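Calmodulin-binding transcription activator 1 (Homo sapiens, PDB 2CXK) acts as a transcriptional activator that may interact with calmodulin, and is represented here by its TIG (IPT) domain. Local coordinates at residues Ser39-Phe42 and Asp43-Ser46. Residues are numbered along the deposited sequence; the frame is centred on the assembly and turned at random.
Sequences SCLF and DQIS
F42 and I45 close a tight hairpin through two backbone hydrogen bonds. F42 N to I45 O spans 2.9 Å at a nearly straight 166°. I45 N reaches F42 O at 2.7 Å from well above the carbonyl plane. Between them D43 and Q44 both take left-handed backbone conformations with positive phi, as the central residues of a type I' turn do. One step back, L41 faces S46 in a non-hydrogen-bonded pair, and their side chains meet on the same side of the sheet. L41 CG stands opposite its carbonyl carbon (chi1 -47°), and from there the two methyls divide the work: CD2 presses on S46 CB at 3.3 Å, closer than two carbons normally approach, whereas CD1 lies 4.0 Å from Q44 NE2, where the bent glutamine chain passes obliquely. S46 OG, turned anti to its backbone N (chi1 -179°), points toward S39; a water bridges the two hydroxyls, 2.7 Å from S39 OG and 2.6 Å from S46 OG. A second water donates to L41 O at 2.8 Å and accepts from Q44 N, tying the turn to the strand. On the other face, the F42 ring leads away from the turn into the interior, edge-to-face with F86, while I45 CB and CG1 stay beside F42 O. The D43 side chain starts away from the strand pair, and its carboxylate OD2 is hydrogen-bonded to H64. Strand 38-42 also pairs antiparallel with strand 67-75. Together these features describe a two-residue type I' beta hairpin, here joining strands 38-42 and 45-53 within the immunoglobulin-like beta fold of a TIG domain.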
ATOM      1  N   SER A  39      -1.069 -15.600  -3.435  1.00 12.75           N
ATOM      2  CA  SER A  39      -1.737 -15.589  -2.143  1.00 13.54           C
ATOM      3  C   SER A  39      -0.780 -14.959  -1.149  1.00 13.37           C
ATOM      4  O   SER A  39       0.415 -14.814  -1.427  1.00 12.74           O
ATOM      5  CB  SER A  39      -2.109 -17.010  -1.687  1.00 13.46           C
ATOM      6  OG  SER A  39      -0.961 -17.809  -1.458  1.00 15.52           O
ATOM      7  N   CYS A  40      -1.311 -14.556  -0.002  1.00 12.67           N
ATOM      8  CA  CYS A  40      -0.492 -13.970   1.045  1.00 13.51           C
ATOM      9  C   CYS A  40      -0.771 -14.761   2.303  1.00 12.31           C
ATOM     10  O   CYS A  40      -1.917 -15.105   2.591  1.00 13.17           O
ATOM     11  CB  CYS A  40      -0.837 -12.493   1.264  1.00 11.12           C
ATOM     12  SG  CYS A  40      -0.350 -11.438  -0.125  1.00 14.83           S
ATOM     13  N   LEU A  41       0.282 -15.059   3.045  1.00 13.22           N
ATOM     14  CA  LEU A  41       0.132 -15.828   4.268  1.00 13.97           C
ATOM     15  C   LEU A  41       0.482 -14.970   5.468  1.00 12.39           C
ATOM     16  O   LEU A  41       1.588 -14.434   5.551  1.00 11.80           O
ATOM     17  CB  LEU A  41       1.053 -17.052   4.243  1.00 16.21           C
ATOM     18  CG  LEU A  41       1.073 -17.908   2.971  1.00 21.66           C
ATOM     19  CD1 LEU A  41       1.957 -19.125   3.198  1.00 24.43           C
ATOM     20  CD2 LEU A  41      -0.325 -18.344   2.610  1.00 21.38           C
ATOM     21  N   PHE A  42      -0.476 -14.827   6.378  1.00 13.47           N
ATOM     22  CA  PHE A  42      -0.286 -14.070   7.612  1.00 13.07           C
ATOM     23  C   PHE A  42      -0.233 -15.138   8.701  1.00 15.66           C
ATOM     24  O   PHE A  42      -1.239 -15.790   8.971  1.00 15.28           O
ATOM     25  CB  PHE A  42      -1.470 -13.135   7.871  1.00 12.78           C
ATOM     26  CG  PHE A  42      -1.608 -12.023   6.864  1.00 10.80           C
ATOM     27  CD1 PHE A  42      -2.095 -12.274   5.590  1.00  9.80           C
ATOM     28  CD2 PHE A  42      -1.260 -10.715   7.206  1.00 12.14           C
ATOM     29  CE1 PHE A  42      -2.240 -11.235   4.660  1.00  9.29           C
ATOM     30  CE2 PHE A  42      -1.400  -9.671   6.284  1.00 10.62           C
ATOM     31  CZ  PHE A  42      -1.892  -9.940   5.008  1.00  7.75           C
ATOM     32  N   ASP A  43       0.932 -15.317   9.319  1.00 17.40           N
ATOM     33  CA  ASP A  43       1.104 -16.341  10.345  1.00 18.80           C
ATOM     34  C   ASP A  43       0.576 -17.660   9.782  1.00 19.61           C
ATOM     35  O   ASP A  43      -0.170 -18.384  10.442  1.00 17.96           O
ATOM     36  CB  ASP A  43       0.341 -15.969  11.629  1.00 19.59           C
ATOM     37  CG  ASP A  43       0.702 -16.877  12.808  1.00 22.83           C
ATOM     38  OD1 ASP A  43       1.852 -17.359  12.845  1.00 24.83           O
ATOM     39  OD2 ASP A  43      -0.147 -17.099  13.702  1.00 22.28           O
ATOM     40  N   GLN A  44       0.956 -17.951   8.542  1.00 20.86           N
ATOM     41  CA  GLN A  44       0.532 -19.167   7.857  1.00 23.26           C
ATOM     42  C   GLN A  44      -0.944 -19.223   7.459  1.00 22.65           C
ATOM     43  O   GLN A  44      -1.385 -20.206   6.862  1.00 22.03           O
ATOM     44  CB  GLN A  44       0.892 -20.402   8.696  1.00 26.35           C
ATOM     45  CG  GLN A  44       2.381 -20.494   8.999  1.00 29.82           C
ATOM     46  CD  GLN A  44       3.236 -20.382   7.745  1.00 33.14           C
ATOM     47  OE1 GLN A  44       4.309 -19.772   7.760  1.00 34.55           O
ATOM     48  NE2 GLN A  44       2.767 -20.978   6.653  1.00 34.26           N
ATOM     49  N   ILE A  45      -1.719 -18.192   7.791  1.00 20.17           N
ATOM     50  CA  ILE A  45      -3.129 -18.181   7.391  1.00 17.84           C
ATOM     51  C   ILE A  45      -3.173 -17.573   5.996  1.00 16.99           C
ATOM     52  O   ILE A  45      -2.791 -16.419   5.801  1.00 15.15           O
ATOM     53  CB  ILE A  45      -4.007 -17.319   8.308  1.00 18.33           C
ATOM     54  CG1 ILE A  45      -4.006 -17.876   9.731  1.00 19.11           C
ATOM     55  CG2 ILE A  45      -5.435 -17.291   7.757  1.00 19.50           C
ATOM     56  CD1 ILE A  45      -4.846 -17.060  10.696  1.00 23.15           C
ATOM     57  N   SER A  46      -3.654 -18.344   5.030  1.00 14.95           N
ATOM     58  CA  SER A  46      -3.697 -17.884   3.648  1.00 15.19           C
ATOM     59  C   SER A  46      -4.947 -17.136   3.207  1.00 15.02           C
ATOM     60  O   SER A  46      -6.064 -17.487   3.582  1.00 14.98           O
ATOM     61  CB  SER A  46      -3.505 -19.078   2.710  1.00 15.57           C
ATOM     62  OG  SER A  46      -3.508 -18.665   1.354  1.00 18.52           O
TER
HETATM   63  O   HOH W   1      -1.880 -20.034  -0.214  1.00 21.11           O
HETATM   64  O   HOH W   2       3.123 -16.119   7.124  1.00 12.87           O